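Local coordinates for VESB protease (Vibrio cholerae, PDB 4LK4), which probably cleaves peptide bonds as a secreted, trypsin-like serine protease of the S1 family that carries a C-terminal Ig-like domain, at residues 104-109 and 243-248; 20-25 and 134-139. The protein carries 1 engineered substitution. All blocks are in the same frame, centred on the assembly; numbering follows the deposited sequence.

Interaction 1. Residues 104-109 and 243-248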
loop_
_atom_site.group_PDB
_atom_site.type_symbol
_atom_site.label_atom_id
_atom_site.label_comp_id
_atom_site.label_asym_id
_atom_site.label_seq_id
_atom_site.Cartn_x
_atom_site.Cartn_y
_atom_site.Cartn_z
ATOM N N ILE A 104 4.674 0.757 -2.007
ATOM C CA ILE A 104 3.649 -0.114 -1.524
ATOM C C ILE A 104 2.755 0.617 -0.546
ATOM O O ILE A 104 3.208 1.495 0.178
ATOM C CB ILE A 104 4.279 -1.345 -0.880
ATOM C CG1 ILE A 104 3.208 -2.379 -0.522
ATOM C CG2 ILE A 104 5.117 -0.958 0.334
ATOM C CD1 ILE A 104 3.775 -3.715 -0.101
ATOM N N ALA A 105 1.480 0.221 -0.545
ATOM C CA ALA A 105 0.470 0.840 0.295
ATOM C C ALA A 105 -0.651 -0.112 0.644
ATOM O O ALA A 105 -0.930 -1.019 -0.092
ATOM C CB ALA A 105 -0.110 2.070 -0.408
ATOM N N ILE A 106 -1.316 0.155 1.759
ATOM C CA ILE A 106 -2.505 -0.583 2.175
ATOM C C ILE A 106 -3.682 0.385 2.185
ATOM O O ILE A 106 -3.567 1.492 2.694
ATOM C CB ILE A 106 -2.362 -1.147 3.612
ATOM C CG1 ILE A 106 -1.284 -2.228 3.658
ATOM C CG2 ILE A 106 -3.686 -1.686 4.143
ATOM C CD1 ILE A 106 -1.546 -3.388 2.724
ATOM N N VAL A 107 -4.803 -0.044 1.618
ATOM C CA VAL A 107 -6.034 0.701 1.757
ATOM C C VAL A 107 -6.886 -0.041 2.772
ATOM O O VAL A 107 -7.205 -1.204 2.577
ATOM C CB VAL A 107 -6.773 0.841 0.420
ATOM C CG1 VAL A 107 -8.001 1.729 0.579
ATOM C CG2 VAL A 107 -5.834 1.414 -0.638
ATOM N N GLU A 108 -7.196 0.632 3.883
ATOM C CA GLU A 108 -8.104 0.136 4.880
ATOM C C GLU A 108 -9.478 0.627 4.461
ATOM O O GLU A 108 -9.644 1.803 4.177
ATOM C CB GLU A 108 -7.703 0.734 6.205
ATOM C CG GLU A 108 -8.526 0.277 7.391
ATOM C CD GLU A 108 -8.230 1.065 8.646
ATOM O OE1 GLU A 108 -7.115 0.887 9.194
ATOM O OE2 GLU A 108 -9.121 1.852 9.075
ATOM N N LEU A 109 -10.445 -0.275 4.398
ATOM C CA LEU A 109 -11.765 0.008 3.850
ATOM C C LEU A 109 -12.755 0.339 4.941
ATOM O O LEU A 109 -12.604 -0.126 6.048
ATOM C CB LEU A 109 -12.270 -1.236 3.147
ATOM C CG LEU A 109 -11.415 -1.698 1.979
ATOM C CD1 LEU A 109 -12.163 -2.765 1.195
ATOM C CD2 LEU A 109 -11.083 -0.530 1.064
ATOM N N LYS A 243 2.046 -5.779 9.501
ATOM C CA LYS A 243 1.999 -4.675 10.455
ATOM C C LYS A 243 0.892 -3.673 10.124
ATOM O O LYS A 243 0.317 -3.087 11.040
ATOM C CB LYS A 243 3.356 -3.970 10.540
ATOM C CG LYS A 243 3.276 -2.575 11.149
ATOM C CD LYS A 243 4.627 -1.909 11.403
ATOM C CE LYS A 243 4.415 -0.434 11.699
ATOM N NZ LYS A 243 5.621 0.219 12.251
ATOM N N HIS A 244 0.562 -3.493 8.837
ATOM C CA HIS A 244 -0.461 -2.525 8.460
ATOM C C HIS A 244 -1.809 -3.135 8.080
ATOM O O HIS A 244 -2.662 -2.444 7.546
ATOM C CB HIS A 244 0.079 -1.602 7.386
ATOM C CG HIS A 244 1.197 -0.742 7.871
ATOM N ND1 HIS A 244 2.517 -1.139 7.812
ATOM C CD2 HIS A 244 1.196 0.477 8.470
ATOM C CE1 HIS A 244 3.282 -0.213 8.372
ATOM N NE2 HIS A 244 2.506 0.783 8.768
ATOM N N THR A 245 -2.020 -4.413 8.398
ATOM C CA THR A 245 -3.324 -5.067 8.213
ATOM C C THR A 245 -3.705 -5.752 9.517
ATOM O O THR A 245 -4.276 -6.845 9.535
ATOM C CB THR A 245 -3.243 -6.117 7.098
ATOM O OG1 THR A 245 -2.198 -7.060 7.397
ATOM C CG2 THR A 245 -2.980 -5.461 5.720
ATOM N N ASN A 246 -3.386 -5.079 10.622
ATOM C CA ASN A 246 -3.387 -5.666 11.954
ATOM C C ASN A 246 -4.529 -5.124 12.830
ATOM O O ASN A 246 -4.482 -5.198 14.059
ATOM C CB ASN A 246 -2.025 -5.355 12.574
ATOM C CG ASN A 246 -1.576 -6.391 13.582
ATOM O OD1 ASN A 246 -2.219 -7.419 13.782
ATOM N ND2 ASN A 246 -0.472 -6.096 14.258
ATOM N N GLN A 247 -5.551 -4.551 12.202
ATOM C CA GLN A 247 -6.755 -4.082 12.924
ATOM C C GLN A 247 -6.494 -3.015 13.992
ATOM O O GLN A 247 -7.248 -2.869 14.969
ATOM C CB GLN A 247 -7.533 -5.263 13.503
ATOM C CG GLN A 247 -7.879 -6.321 12.463
ATOM C CD GLN A 247 -8.562 -7.515 13.090
ATOM O OE1 GLN A 247 -9.784 -7.637 13.036
ATOM N NE2 GLN A 247 -7.775 -8.394 13.718
ATOM N N LEU A 248 -5.422 -2.263 13.773
ATOM C CA LEU A 248 -5.147 -1.035 14.497
ATOM C C LEU A 248 -5.223 0.054 13.440
ATOM O O LEU A 248 -4.336 0.173 12.600
ATOM C CB LEU A 248 -3.751 -1.085 15.132
ATOM C CG LEU A 248 -3.242 0.187 15.817
ATOM C CD1 LEU A 248 -4.272 0.666 16.830
ATOM C CD2 LEU A 248 -1.880 -0.016 16.482
HETATM O O HOH W 1 -5.614 -1.246 10.323
#
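I106 faces H244 and T245 where a barrel strand of the trypsin fold, 105-109, meets the linker that runs from helix 238-243 into strand 248-258 of the Ig-like domain. The apolar part centres on I106. With CG2 anti to the backbone N and CG1 beside it (chi1 -67°), both branches point at the linker. CG2 lies 3.6 Å from the carbonyl O of H244, while CG1 rests 4.0 Å from H244 CB, so this histidine meets the strand through its stem and backbone. Its ring turns off toward the helix, with ND1 bonded to W240 O and the ring against that of W240. The T245 methyl CG2 comes in almost at a right angle to the isoleucine and sits 3.9 Å from I106 CD1; the threonine hydroxyl OG1 bonds to I241 O.

The polar part belongs to E108, whose buried chain runs out extended (chi1 -178°) to bring its carboxylate toward L248. OE2 is held by S249 and Q87, and OE1 by Y90 and a water, so four partners grip the carboxylate and fix its rotation; that many donors would be expected to favour the charged form. The water ties the barrel to the start of the Ig-like domain's first strand: it donates to E108 OE1 at 2.8 Å and, more weakly, to the backbone carbonyl L248 O at 3.0 Å.

Interaction 2. Residues 20-25 and 134-139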
loop_
_atom_site.group_PDB
_atom_site.type_symbol
_atom_site.label_atom_id
_atom_site.label_comp_id
_atom_site.label_asym_id
_atom_site.label_seq_id
_atom_site.Cartn_x
_atom_site.Cartn_y
_atom_site.Cartn_z
ATOM N N ALA A 20 -13.655 -15.365 -13.242
ATOM C CA ALA A 20 -13.654 -16.369 -12.226
ATOM C C ALA A 20 -12.232 -16.681 -11.782
ATOM O O ALA A 20 -12.055 -17.241 -10.695
ATOM C CB ALA A 20 -14.335 -17.626 -12.741
ATOM N N GLU A 21 -11.228 -16.332 -12.593
ATOM C CA GLU A 21 -9.824 -16.557 -12.218
ATOM C C GLU A 21 -9.260 -15.397 -11.404
ATOM O O GLU A 21 -8.147 -15.477 -10.867
ATOM C CB GLU A 21 -8.940 -16.822 -13.455
ATOM C CG GLU A 21 -9.098 -18.233 -14.056
ATOM C CD GLU A 21 -8.575 -18.377 -15.493
ATOM O OE1 GLU A 21 -7.478 -17.869 -15.814
ATOM O OE2 GLU A 21 -9.264 -19.015 -16.315
ATOM N N TRP A 22 -10.026 -14.313 -11.305
ATOM C CA TRP A 22 -9.551 -13.136 -10.597
ATOM C C TRP A 22 -10.606 -12.561 -9.644
ATOM O O TRP A 22 -10.986 -11.409 -9.758
ATOM C CB TRP A 22 -9.118 -12.091 -11.618
ATOM C CG TRP A 22 -7.979 -12.519 -12.479
ATOM C CD1 TRP A 22 -8.046 -13.092 -13.711
ATOM C CD2 TRP A 22 -6.598 -12.351 -12.194
ATOM N NE1 TRP A 22 -6.788 -13.307 -14.208
ATOM C CE2 TRP A 22 -5.880 -12.871 -13.287
ATOM C CE3 TRP A 22 -5.890 -11.842 -11.102
ATOM C CZ2 TRP A 22 -4.495 -12.888 -13.318
ATOM C CZ3 TRP A 22 -4.530 -11.854 -11.139
ATOM C CH2 TRP A 22 -3.843 -12.375 -12.233
ATOM N N PRO A 23 -11.082 -13.377 -8.694
ATOM C CA PRO A 23 -12.105 -12.860 -7.784
ATOM C C PRO A 23 -11.537 -11.874 -6.770
ATOM O O PRO A 23 -12.298 -11.061 -6.219
ATOM C CB PRO A 23 -12.666 -14.118 -7.122
ATOM C CG PRO A 23 -11.554 -15.117 -7.182
ATOM C CD PRO A 23 -10.704 -14.768 -8.376
ATOM N N SER A 24 -10.215 -11.896 -6.570
ATOM C CA SER A 24 -9.578 -11.008 -5.599
ATOM C C SER A 24 -8.989 -9.726 -6.188
ATOM O O SER A 24 -8.367 -8.954 -5.471
ATOM C CB SER A 24 -8.495 -11.776 -4.821
ATOM O OG SER A 24 -9.051 -12.799 -3.983
ATOM N N ILE A 25 -9.162 -9.478 -7.480
ATOM C CA ILE A 25 -8.658 -8.238 -8.084
ATOM C C ILE A 25 -9.407 -7.033 -7.523
ATOM O O ILE A 25 -10.557 -7.142 -7.092
ATOM C CB ILE A 25 -8.865 -8.242 -9.601
ATOM C CG1 ILE A 25 -8.054 -7.169 -10.308
ATOM C CG2 ILE A 25 -10.330 -7.997 -9.937
ATOM C CD1 ILE A 25 -6.561 -7.355 -10.219
ATOM N N PRO A 134 7.389 -18.120 -15.195
ATOM C CA PRO A 134 6.249 -17.457 -15.806
ATOM C C PRO A 134 5.392 -16.740 -14.767
ATOM O O PRO A 134 5.068 -17.331 -13.739
ATOM C CB PRO A 134 5.468 -18.634 -16.428
ATOM C CG PRO A 134 6.492 -19.716 -16.609
ATOM C CD PRO A 134 7.357 -19.586 -15.413
ATOM N N LEU A 135 5.026 -15.487 -15.032
ATOM C CA LEU A 135 4.155 -14.747 -14.151
ATOM C C LEU A 135 3.019 -14.156 -14.958
ATOM O O LEU A 135 3.142 -13.970 -16.164
ATOM C CB LEU A 135 4.936 -13.615 -13.465
ATOM C CG LEU A 135 6.281 -14.008 -12.839
ATOM C CD1 LEU A 135 7.002 -12.748 -12.384
ATOM C CD2 LEU A 135 6.091 -14.936 -11.666
ATOM N N THR A 136 1.923 -13.827 -14.270
ATOM C CA THR A 136 0.778 -13.205 -14.880
ATOM C C THR A 136 0.366 -11.929 -14.141
ATOM O O THR A 136 0.157 -11.962 -12.945
ATOM C CB THR A 136 -0.410 -14.178 -14.899
ATOM O OG1 THR A 136 -0.006 -15.434 -15.468
ATOM C CG2 THR A 136 -1.554 -13.601 -15.724
ATOM N N VAL A 137 0.211 -10.846 -14.908
ATOM C CA VAL A 137 -0.183 -9.532 -14.458
ATOM C C VAL A 137 -1.622 -9.292 -14.825
ATOM O O VAL A 137 -2.075 -9.732 -15.872
ATOM C CB VAL A 137 0.571 -8.432 -15.226
ATOM C CG1 VAL A 137 0.333 -7.092 -14.568
ATOM C CG2 VAL A 137 2.058 -8.705 -15.227
ATOM N N ALA A 138 -2.349 -8.551 -14.014
ATOM C CA ALA A 138 -3.750 -8.297 -14.321
ATOM C C ALA A 138 -4.106 -6.856 -14.023
ATOM O O ALA A 138 -3.616 -6.268 -13.068
ATOM C CB ALA A 138 -4.656 -9.244 -13.554
ATOM N N GLY A 139 -4.949 -6.285 -14.870
ATOM C CA GLY A 139 -5.429 -4.942 -14.662
ATOM C C GLY A 139 -6.057 -4.396 -15.916
ATOM O O GLY A 139 -6.104 -5.085 -16.946
#
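W22 and A138 meet face-on: the methyl CB of A138 sits above the six-membered ring of the indole, 3.4 Å from its centroid and only 9° off the ring normal. This is a close CH-pi contact, made by the benzo half of the side chain; the nearest ring atom, W22 CH2, is 3.5 Å from A138 CB. With CG beside the backbone N (chi1 -63°) and the ring turned roughly perpendicular to its stem, the indole reaches out from its loop and lays one face on the strand. T136, two residues earlier on the same side of that strand, meets the ring differently. Its methyl CG2 lies in the ring plane at the edge, 3.9 Å from W22 CZ2, while the threonine hydroxyl bonds to D159.

In the double-barrel fold of the trypsin-like proteases, these residues join the two halves. W22 opens a type I turn to I25, where strand 25-30 of the N-terminal barrel begins, and A138 and T136 belong to strand 134-139 of the C-terminal one. The turn bond from I25 N to W22 O is weak. P202, on the neighbouring strand 202-205, touches both W22 and I25, and A17, L155 and R209 also pack on the tryptophan. The indole nitrogen has a weak hydrogen bond to E157, on strand 156-162.

I25 adds a second, looser touch on A138. Its CG1 lies anti to the backbone N (chi1 -165°), carrying CD1 toward the alanine, where it stops 4.2 Å from the carbonyl O and 4.3 Å from the methyl CB of A138.

Interactions 1 and 2 are separate: their centres lie 21 Å apart and their nearest atoms about 10 Å, with no touch. The N-terminal barrel relates them, since strand 105-109 and the strand begun by I25 are both part of it. Interaction 2 fastens that barrel to its C-terminal partner; interaction 1 joins it to the linker of the Ig-like domain. Their segments alternate along the chain, so neither contact is nested inside the other. In S1 proteases the active site lies in the cleft between the barrels, and interaction 2 is a barrel-to-barrel contact, whereas interaction 1 lies where the strand meets the linker leading to the Ig-like domain.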